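Local coordinates for De novo designed switch protein caging a hemagglutinin binder (sCageHA267_1S) (Synthetic construct, PDB 7CBC) that probably serves as a switchable biosensor, a designed six-helix bundle that cages a binder of hemagglutinin, at residues Lys7-Ser12 with Ala208-Leu213; Leu18-Ala23 with Leu215-Glu220; Glu24-Ala29 with Ala121-Ala126; Ala101-Lys106 with Arg186-Lys191. All blocks are in the same frame, centred on the assembly; numbering follows the deposited sequence.

Contact 1: Lys7-Ser12 with Ala208-Leu213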
loop_
_atom_site.group_PDB
_atom_site.type_symbol
_atom_site.label_atom_id
_atom_site.label_comp_id
_atom_site.label_asym_id
_atom_site.label_seq_id
_atom_site.Cartn_x
_atom_site.Cartn_y
_atom_site.Cartn_z
ATOM N N LYS A 7 7.324 18.618 16.840
ATOM C CA LYS A 7 7.545 17.212 17.115
ATOM C C LYS A 7 6.406 16.374 16.549
ATOM O O LYS A 7 6.648 15.323 15.951
ATOM C CB LYS A 7 7.755 17.049 18.628
ATOM C CG LYS A 7 7.639 15.678 19.285
ATOM C CD LYS A 7 7.889 14.456 18.398
ATOM C CE LYS A 7 9.223 14.346 17.689
ATOM N NZ LYS A 7 9.123 13.222 16.718
ATOM N N LEU A 8 5.168 16.853 16.667
ATOM C CA LEU A 8 4.035 16.144 16.089
ATOM C C LEU A 8 4.169 16.026 14.579
ATOM O O LEU A 8 4.054 14.926 14.019
ATOM C CB LEU A 8 2.736 16.852 16.462
ATOM C CG LEU A 8 2.400 16.674 17.935
ATOM C CD1 LEU A 8 1.343 17.685 18.382
ATOM C CD2 LEU A 8 1.943 15.250 18.172
ATOM N N LEU A 9 4.423 17.146 13.900
ATOM C CA LEU A 9 4.604 17.097 12.455
ATOM C C LEU A 9 5.763 16.182 12.082
ATOM O O LEU A 9 5.686 15.437 11.103
ATOM C CB LEU A 9 4.826 18.505 11.911
ATOM C CG LEU A 9 4.920 18.663 10.397
ATOM C CD1 LEU A 9 3.645 18.175 9.714
ATOM C CD2 LEU A 9 5.197 20.122 10.041
ATOM N N GLU A 10 6.836 16.208 12.870
ATOM C CA GLU A 10 7.978 15.339 12.619
ATOM C C GLU A 10 7.594 13.862 12.758
ATOM O O GLU A 10 8.031 13.016 11.963
ATOM C CB GLU A 10 9.101 15.744 13.576
ATOM C CG GLU A 10 10.333 14.871 13.638
ATOM C CD GLU A 10 11.123 15.144 14.928
ATOM O OE1 GLU A 10 11.494 14.174 15.633
ATOM O OE2 GLU A 10 11.345 16.338 15.254
ATOM N N ALA A 11 6.740 13.536 13.731
ATOM C CA ALA A 11 6.211 12.179 13.816
ATOM C C ALA A 11 5.398 11.828 12.573
ATOM O O ALA A 11 5.586 10.763 11.969
ATOM C CB ALA A 11 5.362 12.024 15.077
ATOM N N SER A 12 4.495 12.724 12.166
ATOM C CA SER A 12 3.572 12.408 11.080
ATOM C C SER A 12 4.300 12.193 9.759
ATOM O O SER A 12 4.004 11.238 9.029
ATOM C CB SER A 12 2.533 13.518 10.949
ATOM O OG SER A 12 1.531 13.347 11.930
ATOM N N ALA A 208 -4.798 15.338 8.501
ATOM C CA ALA A 208 -5.778 14.775 7.578
ATOM C C ALA A 208 -5.237 14.734 6.157
ATOM O O ALA A 208 -5.517 13.792 5.400
ATOM C CB ALA A 208 -7.078 15.572 7.624
ATOM N N GLN A 209 -4.463 15.750 5.777
ATOM C CA GLN A 209 -3.848 15.759 4.457
ATOM C C GLN A 209 -2.861 14.601 4.300
ATOM O O GLN A 209 -2.867 13.893 3.280
ATOM C CB GLN A 209 -3.170 17.110 4.244
ATOM C CG GLN A 209 -3.038 17.539 2.812
ATOM C CD GLN A 209 -2.514 18.959 2.693
ATOM O OE1 GLN A 209 -2.489 19.715 3.669
ATOM N NE2 GLN A 209 -2.072 19.322 1.495
ATOM N N LEU A 210 -2.014 14.375 5.309
ATOM C CA LEU A 210 -1.050 13.279 5.227
ATOM C C LEU A 210 -1.744 11.922 5.253
ATOM O O LEU A 210 -1.380 11.017 4.488
ATOM C CB LEU A 210 -0.047 13.387 6.369
ATOM C CG LEU A 210 0.785 14.661 6.328
ATOM C CD1 LEU A 210 1.430 14.908 7.665
ATOM C CD2 LEU A 210 1.836 14.556 5.235
ATOM N N GLN A 211 -2.759 11.766 6.108
ATOM C CA GLN A 211 -3.496 10.508 6.141
ATOM C C GLN A 211 -4.167 10.214 4.808
ATOM O O GLN A 211 -4.361 9.040 4.444
ATOM C CB GLN A 211 -4.515 10.543 7.273
ATOM C CG GLN A 211 -5.308 9.270 7.469
ATOM C CD GLN A 211 -4.455 7.992 7.550
ATOM O OE1 GLN A 211 -3.216 8.028 7.630
ATOM N NE2 GLN A 211 -5.135 6.853 7.580
ATOM N N ARG A 212 -4.521 11.261 4.065
ATOM C CA ARG A 212 -5.097 11.083 2.734
ATOM C C ARG A 212 -4.122 10.365 1.809
ATOM O O ARG A 212 -4.523 9.500 1.018
ATOM C CB ARG A 212 -5.486 12.453 2.162
ATOM C CG ARG A 212 -6.692 12.498 1.233
ATOM C CD ARG A 212 -6.973 13.953 0.781
ATOM N NE ARG A 212 -7.521 14.777 1.863
ATOM C CZ ARG A 212 -7.007 15.929 2.290
ATOM N NH1 ARG A 212 -5.917 16.440 1.719
ATOM N NH2 ARG A 212 -7.597 16.579 3.286
ATOM N N LEU A 213 -2.834 10.707 1.895
ATOM C CA LEU A 213 -1.833 10.049 1.061
ATOM C C LEU A 213 -1.558 8.632 1.545
ATOM O O LEU A 213 -1.382 7.725 0.730
ATOM C CB LEU A 213 -0.537 10.869 1.022
ATOM C CG LEU A 213 0.566 10.460 0.020
ATOM C CD1 LEU A 213 1.447 11.639 -0.340
ATOM C CD2 LEU A 213 1.450 9.335 0.556
#
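Leu-210 reaches across from helix 195-239 to Ser-12 and Leu-9 of helix 3-46, joining two long helices of a designed six-helix bundle. One methyl does the touching: CD1 of Leu-210 lies 3.7 Å from CB of Ser-12 and 4.4 Å from CD1 of Leu-9, so it rests in the corner between a small side chain and a branched one. Serine suits this place because its short side chain lets the leucine come in close, while its hydroxyl is turned beside its own backbone N (chi1 -80°); a bound ethanol, probably from the crystallisation liquor, lies beside the side chain. Leu-9 comes from the flank and offers the end of its chain rather than its stem. Few atoms meet here, and other parts fill in around them. Ile-281, from helix 274-284 of the small helical part at the C-terminal end, probably the caged binder, packs on both Leu-9 and Leu-210, and Ile-108 of helix 99-142 packs on Ser-12. Farther round helix 3-46, Lys-7 reaches one turn on to Glu-10 and forms a salt bridge; its NZ stands 2.8 Å from OE1 of Glu-10, which it meets from above the carboxylate plane, 68° out of it.

Contact 2: Leu18-Ala23 with Leu215-Glu220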
loop_
_atom_site.group_PDB
_atom_site.type_symbol
_atom_site.label_atom_id
_atom_site.label_comp_id
_atom_site.label_asym_id
_atom_site.label_seq_id
_atom_site.Cartn_x
_atom_site.Cartn_y
_atom_site.Cartn_z
ATOM N N LEU A 18 7.539 5.974 6.297
ATOM C CA LEU A 18 7.460 4.558 6.610
ATOM C C LEU A 18 6.394 3.864 5.773
ATOM O O LEU A 18 6.633 2.792 5.205
ATOM C CB LEU A 18 7.160 4.398 8.095
ATOM C CG LEU A 18 7.018 2.951 8.552
ATOM C CD1 LEU A 18 7.786 2.840 9.851
ATOM C CD2 LEU A 18 5.556 2.558 8.754
ATOM N N ASN A 19 5.203 4.466 5.698
ATOM C CA ASN A 19 4.102 3.889 4.942
ATOM C C ASN A 19 4.414 3.845 3.461
ATOM O O ASN A 19 4.138 2.838 2.798
ATOM C CB ASN A 19 2.829 4.681 5.205
ATOM C CG ASN A 19 2.362 4.547 6.630
ATOM O OD1 ASN A 19 2.543 3.491 7.256
ATOM N ND2 ASN A 19 1.744 5.603 7.159
ATOM N N ILE A 20 5.027 4.906 2.933
ATOM C CA ILE A 20 5.469 4.899 1.539
ATOM C C ILE A 20 6.406 3.724 1.281
ATOM O O ILE A 20 6.257 2.985 0.295
ATOM C CB ILE A 20 6.143 6.231 1.181
ATOM C CG1 ILE A 20 5.111 7.359 1.181
ATOM C CG2 ILE A 20 6.849 6.107 -0.177
ATOM C CD1 ILE A 20 5.725 8.706 1.113
ATOM N N ARG A 21 7.405 3.548 2.147
ATOM C CA ARG A 21 8.355 2.456 1.950
ATOM C C ARG A 21 7.668 1.095 2.009
ATOM O O ARG A 21 7.997 0.191 1.236
ATOM C CB ARG A 21 9.461 2.536 2.993
ATOM C CG ARG A 21 10.559 3.511 2.631
ATOM C CD ARG A 21 11.461 3.753 3.828
ATOM N NE ARG A 21 12.497 4.734 3.525
ATOM C CZ ARG A 21 13.194 5.393 4.442
ATOM N NH1 ARG A 21 12.962 5.177 5.729
ATOM N NH2 ARG A 21 14.120 6.270 4.074
ATOM N N LEU A 22 6.735 0.928 2.947
ATOM C CA LEU A 22 5.980 -0.309 3.070
ATOM C C LEU A 22 5.139 -0.574 1.825
ATOM O O LEU A 22 5.086 -1.715 1.327
ATOM C CB LEU A 22 5.102 -0.237 4.324
ATOM C CG LEU A 22 4.089 -1.351 4.573
ATOM C CD1 LEU A 22 4.801 -2.689 4.574
ATOM C CD2 LEU A 22 3.348 -1.123 5.890
ATOM N N ALA A 23 4.496 0.473 1.294
ATOM C CA ALA A 23 3.689 0.317 0.088
ATOM C C ALA A 23 4.554 -0.056 -1.106
ATOM O O ALA A 23 4.134 -0.838 -1.976
ATOM C CB ALA A 23 2.917 1.600 -0.201
ATOM N N LEU A 215 -3.707 6.677 2.832
ATOM C CA LEU A 215 -4.820 5.850 2.384
ATOM C C LEU A 215 -4.784 5.646 0.875
ATOM O O LEU A 215 -5.133 4.565 0.390
ATOM C CB LEU A 215 -6.153 6.472 2.821
ATOM C CG LEU A 215 -6.448 6.398 4.325
ATOM C CD1 LEU A 215 -7.767 7.117 4.685
ATOM C CD2 LEU A 215 -6.441 4.943 4.847
ATOM N N GLU A 216 -4.334 6.651 0.119
ATOM C CA GLU A 216 -4.234 6.480 -1.329
ATOM C C GLU A 216 -3.164 5.450 -1.698
ATOM O O GLU A 216 -3.316 4.727 -2.692
ATOM C CB GLU A 216 -3.960 7.827 -1.992
ATOM C CG GLU A 216 -3.927 7.807 -3.512
ATOM C CD GLU A 216 -5.287 7.565 -4.138
ATOM O OE1 GLU A 216 -6.302 7.692 -3.421
ATOM O OE2 GLU A 216 -5.335 7.234 -5.352
ATOM N N LEU A 217 -2.090 5.357 -0.907
ATOM C CA LEU A 217 -1.145 4.252 -1.060
ATOM C C LEU A 217 -1.873 2.915 -1.146
ATOM O O LEU A 217 -1.633 2.125 -2.059
ATOM C CB LEU A 217 -0.157 4.244 0.110
ATOM C CG LEU A 217 0.864 5.383 0.168
ATOM C CD1 LEU A 217 1.763 5.187 1.349
ATOM C CD2 LEU A 217 1.688 5.380 -1.118
ATOM N N LEU A 218 -2.796 2.665 -0.214
ATOM C CA LEU A 218 -3.473 1.377 -0.166
ATOM C C LEU A 218 -4.449 1.223 -1.320
ATOM O O LEU A 218 -4.609 0.121 -1.856
ATOM C CB LEU A 218 -4.203 1.215 1.161
ATOM C CG LEU A 218 -3.274 1.234 2.371
ATOM C CD1 LEU A 218 -4.054 1.509 3.639
ATOM C CD2 LEU A 218 -2.506 -0.066 2.487
ATOM N N ARG A 219 -5.129 2.306 -1.697
ATOM C CA ARG A 219 -6.010 2.244 -2.855
ATOM C C ARG A 219 -5.227 1.932 -4.119
ATOM O O ARG A 219 -5.644 1.083 -4.915
ATOM C CB ARG A 219 -6.781 3.551 -3.015
ATOM C CG ARG A 219 -7.897 3.753 -1.990
ATOM C CD ARG A 219 -8.854 4.846 -2.457
ATOM N NE ARG A 219 -9.557 5.475 -1.349
ATOM C CZ ARG A 219 -9.013 6.399 -0.566
ATOM N NH1 ARG A 219 -7.762 6.788 -0.765
ATOM N NH2 ARG A 219 -9.714 6.916 0.428
ATOM N N GLU A 220 -4.087 2.600 -4.317
ATOM C CA GLU A 220 -3.267 2.338 -5.496
ATOM C C GLU A 220 -2.817 0.884 -5.547
ATOM O O GLU A 220 -2.792 0.269 -6.621
ATOM C CB GLU A 220 -2.064 3.283 -5.524
ATOM C CG GLU A 220 -2.296 4.550 -6.348
ATOM C CD GLU A 220 -1.451 5.737 -5.900
ATOM O OE1 GLU A 220 -0.411 5.522 -5.237
ATOM O OE2 GLU A 220 -1.826 6.897 -6.217
#
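This is a mainly apolar contact between two nearly parallel helices near the middle of the bundle: Leu-217 of helix 195-239 leans against Asn-19, Ile-20 and Ala-23 of helix 3-46. The axes of the two short segments run 7° from parallel and come within 10.0 Å. The CA atoms of Ala-23 and Leu-217 are 6.3 Å apart, a closeness that alanine permits by having nothing beyond CB; that methyl meets CB of Leu-217 at 4.1 Å. Leucine supplies the reach needed on the other side. With CG anti to the carbonyl carbon (chi1 -70°), Leu-217 sends CD1 onto the backbone of the facing helix, 3.6 Å from the carbonyl O of Asn-19, where it also lies against CB of that residue. The same methyl touches CG1 of Ile-20 at 4.0 Å, and the two chains lie roughly perpendicular. Asn-19 brings a buried amide into this apolar setting, and both its ends are satisfied: OD1 accepts a hydrogen bond from NE2 of Gln-112, and ND2 donates to OD1 of Asn-214, a small polar network in the core. Around the contact, helix 99-142 packs on Asn-19 and Leu-218, helix 50-93 on Leu-18 and Leu-22, and helix 146-190 on Leu-215 and Leu-218.

Contact 3: Glu24-Ala29 with Ala121-Ala126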
loop_
_atom_site.group_PDB
_atom_site.type_symbol
_atom_site.label_atom_id
_atom_site.label_comp_id
_atom_site.label_asym_id
_atom_site.label_seq_id
_atom_site.Cartn_x
_atom_site.Cartn_y
_atom_site.Cartn_z
ATOM N N GLU A 24 5.757 0.507 -1.180
ATOM C CA GLU A 24 6.675 0.107 -2.237
ATOM C C GLU A 24 7.054 -1.372 -2.118
ATOM O O GLU A 24 7.081 -2.101 -3.123
ATOM C CB GLU A 24 7.903 1.017 -2.206
ATOM C CG GLU A 24 7.635 2.352 -2.892
ATOM C CD GLU A 24 8.571 3.458 -2.447
ATOM O OE1 GLU A 24 9.421 3.208 -1.559
ATOM O OE2 GLU A 24 8.467 4.573 -3.000
ATOM N N ALA A 25 7.304 -1.841 -0.892
ATOM C CA ALA A 25 7.646 -3.245 -0.673
ATOM C C ALA A 25 6.490 -4.181 -1.035
ATOM O O ALA A 25 6.699 -5.231 -1.653
ATOM C CB ALA A 25 8.053 -3.451 0.782
ATOM N N LEU A 26 5.268 -3.838 -0.611
ATOM C CA LEU A 26 4.098 -4.641 -0.941
ATOM C C LEU A 26 3.857 -4.676 -2.441
ATOM O O LEU A 26 3.473 -5.714 -2.993
ATOM C CB LEU A 26 2.874 -4.098 -0.220
ATOM C CG LEU A 26 2.933 -4.322 1.291
ATOM C CD1 LEU A 26 1.684 -3.769 1.965
ATOM C CD2 LEU A 26 3.093 -5.799 1.581
ATOM N N LEU A 27 4.079 -3.549 -3.118
ATOM C CA LEU A 27 4.026 -3.531 -4.574
ATOM C C LEU A 27 5.071 -4.466 -5.176
ATOM O O LEU A 27 4.771 -5.237 -6.093
ATOM C CB LEU A 27 4.230 -2.107 -5.079
ATOM C CG LEU A 27 4.081 -1.988 -6.588
ATOM C CD1 LEU A 27 2.621 -2.191 -6.944
ATOM C CD2 LEU A 27 4.576 -0.637 -7.063
ATOM N N GLU A 28 6.310 -4.393 -4.683
ATOM C CA GLU A 28 7.364 -5.278 -5.164
ATOM C C GLU A 28 6.952 -6.741 -5.013
ATOM O O GLU A 28 7.021 -7.515 -5.971
ATOM C CB GLU A 28 8.663 -5.005 -4.410
ATOM C CG GLU A 28 9.917 -5.602 -5.056
ATOM C CD GLU A 28 10.168 -7.072 -4.680
ATOM O OE1 GLU A 28 9.661 -7.529 -3.627
ATOM O OE2 GLU A 28 10.875 -7.772 -5.448
ATOM N N ALA A 29 6.514 -7.126 -3.812
ATOM C CA ALA A 29 6.114 -8.502 -3.559
ATOM C C ALA A 29 4.971 -8.926 -4.461
ATOM O O ALA A 29 4.904 -10.090 -4.869
ATOM C CB ALA A 29 5.712 -8.667 -2.098
ATOM N N ALA A 121 -4.477 -6.323 5.835
ATOM C CA ALA A 121 -5.638 -6.732 5.064
ATOM C C ALA A 121 -5.310 -6.830 3.584
ATOM O O ALA A 121 -5.758 -7.758 2.910
ATOM C CB ALA A 121 -6.792 -5.763 5.302
ATOM N N PHE A 122 -4.520 -5.892 3.051
ATOM C CA PHE A 122 -4.200 -5.975 1.629
ATOM C C PHE A 122 -3.339 -7.195 1.325
ATOM O O PHE A 122 -3.563 -7.895 0.323
ATOM C CB PHE A 122 -3.492 -4.711 1.150
ATOM C CG PHE A 122 -2.864 -4.863 -0.208
ATOM C CD1 PHE A 122 -3.629 -4.728 -1.357
ATOM C CD2 PHE A 122 -1.510 -5.164 -0.333
ATOM C CE1 PHE A 122 -3.058 -4.897 -2.619
ATOM C CE2 PHE A 122 -0.932 -5.335 -1.586
ATOM C CZ PHE A 122 -1.705 -5.203 -2.731
ATOM N N LEU A 123 -2.338 -7.459 2.163
ATOM C CA LEU A 123 -1.441 -8.570 1.890
ATOM C C LEU A 123 -2.187 -9.896 1.960
ATOM O O LEU A 123 -1.905 -10.821 1.188
ATOM C CB LEU A 123 -0.268 -8.543 2.868
ATOM C CG LEU A 123 0.731 -9.693 2.741
ATOM C CD1 LEU A 123 1.203 -9.859 1.306
ATOM C CD2 LEU A 123 1.920 -9.499 3.677
ATOM N N GLU A 124 -3.167 -9.995 2.859
ATOM C CA GLU A 124 -3.915 -11.234 2.981
ATOM C C GLU A 124 -4.730 -11.502 1.719
ATOM O O GLU A 124 -4.746 -12.635 1.210
ATOM C CB GLU A 124 -4.772 -11.185 4.253
ATOM C CG GLU A 124 -3.907 -11.270 5.533
ATOM C CD GLU A 124 -4.647 -10.924 6.842
ATOM O OE1 GLU A 124 -4.060 -11.132 7.938
ATOM O OE2 GLU A 124 -5.802 -10.439 6.781
ATOM N N ALA A 125 -5.342 -10.460 1.152
ATOM C CA ALA A 125 -6.031 -10.619 -0.127
ATOM C C ALA A 125 -5.067 -11.019 -1.232
ATOM O O ALA A 125 -5.426 -11.790 -2.124
ATOM C CB ALA A 125 -6.762 -9.335 -0.514
ATOM N N ALA A 126 -3.837 -10.508 -1.205
ATOM C CA ALA A 126 -2.882 -10.919 -2.235
ATOM C C ALA A 126 -2.476 -12.379 -2.068
ATOM O O ALA A 126 -2.303 -13.102 -3.064
ATOM C CB ALA A 126 -1.652 -10.006 -2.210
#
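The helical segments 24-29 and 121-126 approach most closely at Leu-26 and Leu-123, whose CA atoms are 7.4 Å apart. They belong to helices 3-46 and 99-142 of the six-helix bundle, and the side chains between them are wholly apolar. Leu-26 points toward the other helix and splits its two methyls between two partners. CD1 of Leu-26 lies 4.2 Å from CD2 of Phe-122, approaching the ring obliquely, and the leucine and phenylalanine chains run alongside each other, pointing opposite ways. The phenyl group extends away from its own helix because CG stands anti to the backbone N (chi1 167°), which suits a wide ring that must span the space between helices. From helix 195-239, Leu-221 and Leu-225 pack on this phenylalanine as well, so it joins three helices in the core. Leucine fits position 26 because its forked end can serve both neighbours at once, while the alanines on these segments leave room where other helices pack: Ala-29 against Arg-70 of helix 50-93, and Ala-125 against Ile-163 and Ala-167 of helix 146-190. Leu-123 also reaches helix 50-93, touching Ala-71 and Glu-72. Toward Leu-26 it offers CD2, which meets CD2 of that leucine at 4.4 Å.

Contact 4: Ala101-Lys106 with Arg186-Lys191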
loop_
_atom_site.group_PDB
_atom_site.type_symbol
_atom_site.label_atom_id
_atom_site.label_comp_id
_atom_site.label_asym_id
_atom_site.label_seq_id
_atom_site.Cartn_x
_atom_site.Cartn_y
_atom_site.Cartn_z
ATOM N N ALA A 101 -1.159 18.470 22.778
ATOM C CA ALA A 101 -0.109 17.609 22.248
ATOM C C ALA A 101 -0.451 16.136 22.444
ATOM O O ALA A 101 -0.276 15.323 21.533
ATOM C CB ALA A 101 1.228 17.946 22.912
ATOM N N LYS A 102 -0.940 15.772 23.635
ATOM C CA LYS A 102 -1.262 14.371 23.895
ATOM C C LYS A 102 -2.456 13.916 23.062
ATOM O O LYS A 102 -2.512 12.764 22.623
ATOM C CB LYS A 102 -1.529 14.156 25.390
ATOM C CG LYS A 102 -0.301 14.342 26.291
ATOM C CD LYS A 102 -0.669 14.401 27.789
ATOM C CE LYS A 102 -1.118 13.036 28.330
ATOM N NZ LYS A 102 -1.255 13.017 29.825
ATOM N N LEU A 103 -3.423 14.809 22.842
ATOM C CA LEU A 103 -4.591 14.473 22.038
ATOM C C LEU A 103 -4.218 14.261 20.575
ATOM O O LEU A 103 -4.644 13.281 19.941
ATOM C CB LEU A 103 -5.623 15.585 22.160
ATOM C CG LEU A 103 -6.972 15.312 21.524
ATOM C CD1 LEU A 103 -7.647 14.200 22.296
ATOM C CD2 LEU A 103 -7.822 16.566 21.547
ATOM N N LEU A 104 -3.447 15.190 20.009
ATOM C CA LEU A 104 -3.001 15.023 18.633
ATOM C C LEU A 104 -2.220 13.725 18.479
ATOM O O LEU A 104 -2.488 12.935 17.567
ATOM C CB LEU A 104 -2.170 16.232 18.210
ATOM C CG LEU A 104 -3.030 17.495 18.138
ATOM C CD1 LEU A 104 -2.204 18.776 18.044
ATOM C CD2 LEU A 104 -3.968 17.357 16.953
ATOM N N LEU A 105 -1.299 13.455 19.411
ATOM C CA LEU A 105 -0.461 12.266 19.312
ATOM C C LEU A 105 -1.278 10.986 19.422
ATOM O O LEU A 105 -1.009 10.012 18.709
ATOM C CB LEU A 105 0.628 12.287 20.378
ATOM C CG LEU A 105 1.601 11.116 20.216
ATOM C CD1 LEU A 105 2.469 11.297 18.952
ATOM C CD2 LEU A 105 2.465 10.922 21.462
ATOM N N LYS A 106 -2.272 10.951 20.313
ATOM C CA LYS A 106 -3.147 9.779 20.333
ATOM C C LYS A 106 -3.861 9.615 18.998
ATOM O O LYS A 106 -4.064 8.490 18.518
ATOM C CB LYS A 106 -4.152 9.878 21.479
ATOM C CG LYS A 106 -5.279 8.841 21.425
ATOM C CD LYS A 106 -6.061 8.770 22.752
ATOM C CE LYS A 106 -6.990 9.980 22.969
ATOM N NZ LYS A 106 -8.229 9.917 22.133
ATOM N N ARG A 186 -11.333 16.894 16.310
ATOM C CA ARG A 186 -11.762 18.242 15.957
ATOM C C ARG A 186 -12.830 18.739 16.921
ATOM O O ARG A 186 -12.674 19.795 17.537
ATOM C CB ARG A 186 -12.287 18.281 14.525
ATOM C CG ARG A 186 -12.398 19.686 13.969
ATOM C CD ARG A 186 -13.226 19.727 12.713
ATOM N NE ARG A 186 -14.548 19.160 12.955
ATOM C CZ ARG A 186 -15.561 19.820 13.502
ATOM N NH1 ARG A 186 -15.415 21.090 13.877
ATOM N NH2 ARG A 186 -16.722 19.207 13.687
ATOM N N ARG A 187 -13.915 17.974 17.082
ATOM C CA ARG A 187 -14.995 18.409 17.964
ATOM C C ARG A 187 -14.476 18.715 19.355
ATOM O O ARG A 187 -14.893 19.699 19.979
ATOM C CB ARG A 187 -16.094 17.352 18.032
ATOM C CG ARG A 187 -17.047 17.428 16.869
ATOM C CD ARG A 187 -17.925 16.195 16.788
ATOM N NE ARG A 187 -19.008 16.376 15.829
ATOM C CZ ARG A 187 -19.794 15.395 15.401
ATOM N NH1 ARG A 187 -19.610 14.159 15.852
ATOM N NH2 ARG A 187 -20.754 15.651 14.518
ATOM N N LEU A 188 -13.550 17.897 19.853
ATOM C CA LEU A 188 -12.984 18.177 21.162
ATOM C C LEU A 188 -12.192 19.482 21.157
ATOM O O LEU A 188 -12.267 20.264 22.110
ATOM C CB LEU A 188 -12.114 17.015 21.632
ATOM C CG LEU A 188 -12.791 15.695 22.007
ATOM C CD1 LEU A 188 -11.735 14.713 22.483
ATOM C CD2 LEU A 188 -13.861 15.879 23.075
ATOM N N ILE A 189 -11.453 19.756 20.083
ATOM C CA ILE A 189 -10.669 20.986 20.043
ATOM C C ILE A 189 -11.578 22.208 19.945
ATOM O O ILE A 189 -11.373 23.198 20.657
ATOM C CB ILE A 189 -9.657 20.936 18.884
ATOM C CG1 ILE A 189 -8.696 19.762 19.059
ATOM C CG2 ILE A 189 -8.844 22.194 18.850
ATOM C CD1 ILE A 189 -7.740 19.548 17.879
ATOM N N GLU A 190 -12.606 22.157 19.078
ATOM C CA GLU A 190 -13.378 23.357 18.740
ATOM C C GLU A 190 -13.992 24.017 19.962
ATOM O O GLU A 190 -14.325 25.203 19.908
ATOM C CB GLU A 190 -14.516 23.071 17.748
ATOM C CG GLU A 190 -14.240 22.076 16.624
ATOM C CD GLU A 190 -13.197 22.551 15.600
ATOM O OE1 GLU A 190 -13.595 22.921 14.471
ATOM O OE2 GLU A 190 -11.989 22.508 15.932
ATOM N N LYS A 191 -14.156 23.275 21.057
ATOM C CA LYS A 191 -14.631 23.872 22.293
ATOM C C LYS A 191 -13.624 24.849 22.881
ATOM O O LYS A 191 -13.987 25.651 23.748
ATOM C CB LYS A 191 -14.964 22.769 23.291
ATOM C CG LYS A 191 -15.480 21.509 22.614
ATOM C CD LYS A 191 -16.225 20.607 23.583
ATOM C CE LYS A 191 -17.664 21.024 23.734
ATOM N NZ LYS A 191 -18.340 20.964 22.403
#
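Leu-103 holds CG anti to its backbone N (chi1 -173°), which carries its forked end across to Leu-188 and Ile-189, where CG of Leu-188 and CG1 of Ile-189 stand instead anti to the carbonyl carbon and turn each chain to meet it. The two segments are antiparallel neighbours in the six-helix bundle, their axes at 167° and no nearer than 11.4 Å, a spacing that calls for large aliphatic residues on both sides. Both methyls of Leu-103 are engaged: CD1 touches CD1 of Leu-188 at 4.1 Å, and CD2 touches CG1 of Ile-189 at the same distance. Leu-104 adds a looser contact, CD2 to CD1 of Ile-189 at 4.5 Å. Ile-189 is buried and also packs on Ala-200 of helix 195-239, whereas Leu-188 sits at the exposed margin of the contact. Polar residues occupy the far flank of helix 146-190. Glu-190 is shared there: its OE2 forms a salt bridge with Arg-201 while Arg-186, itself paired with Glu-183, takes the other oxygen. OE1 of Glu-190 lies 2.6 Å from NH1 of Arg-186, in the guanidinium plane at its edge, but is met from above the carboxylate plane, 43° out of it, and the bond is bent.

How the contacts relate
Contacts 1, 2 and 3 follow one another along helix 3-46, whose partner is helix 195-239 in the first two and helix 99-142 in the third. Contact 4 joins helix 99-142 to helix 146-190 at the end of the bundle nearer contact 1. Between centres, contacts 1 and 2 are about 14 Å apart, contacts 2 and 3 about 10 Å, and contacts 3 and 4 about 33 Å, the farthest pair. Along the chain, contacts 3 and 4 are nested within contacts 1 and 2; the segments of 1 and 2 alternate, as do those of 3 and 4. Leu-213 touches Ile-20 and Leu-8 touches Leu-104, so helices far apart in sequence pack side by side.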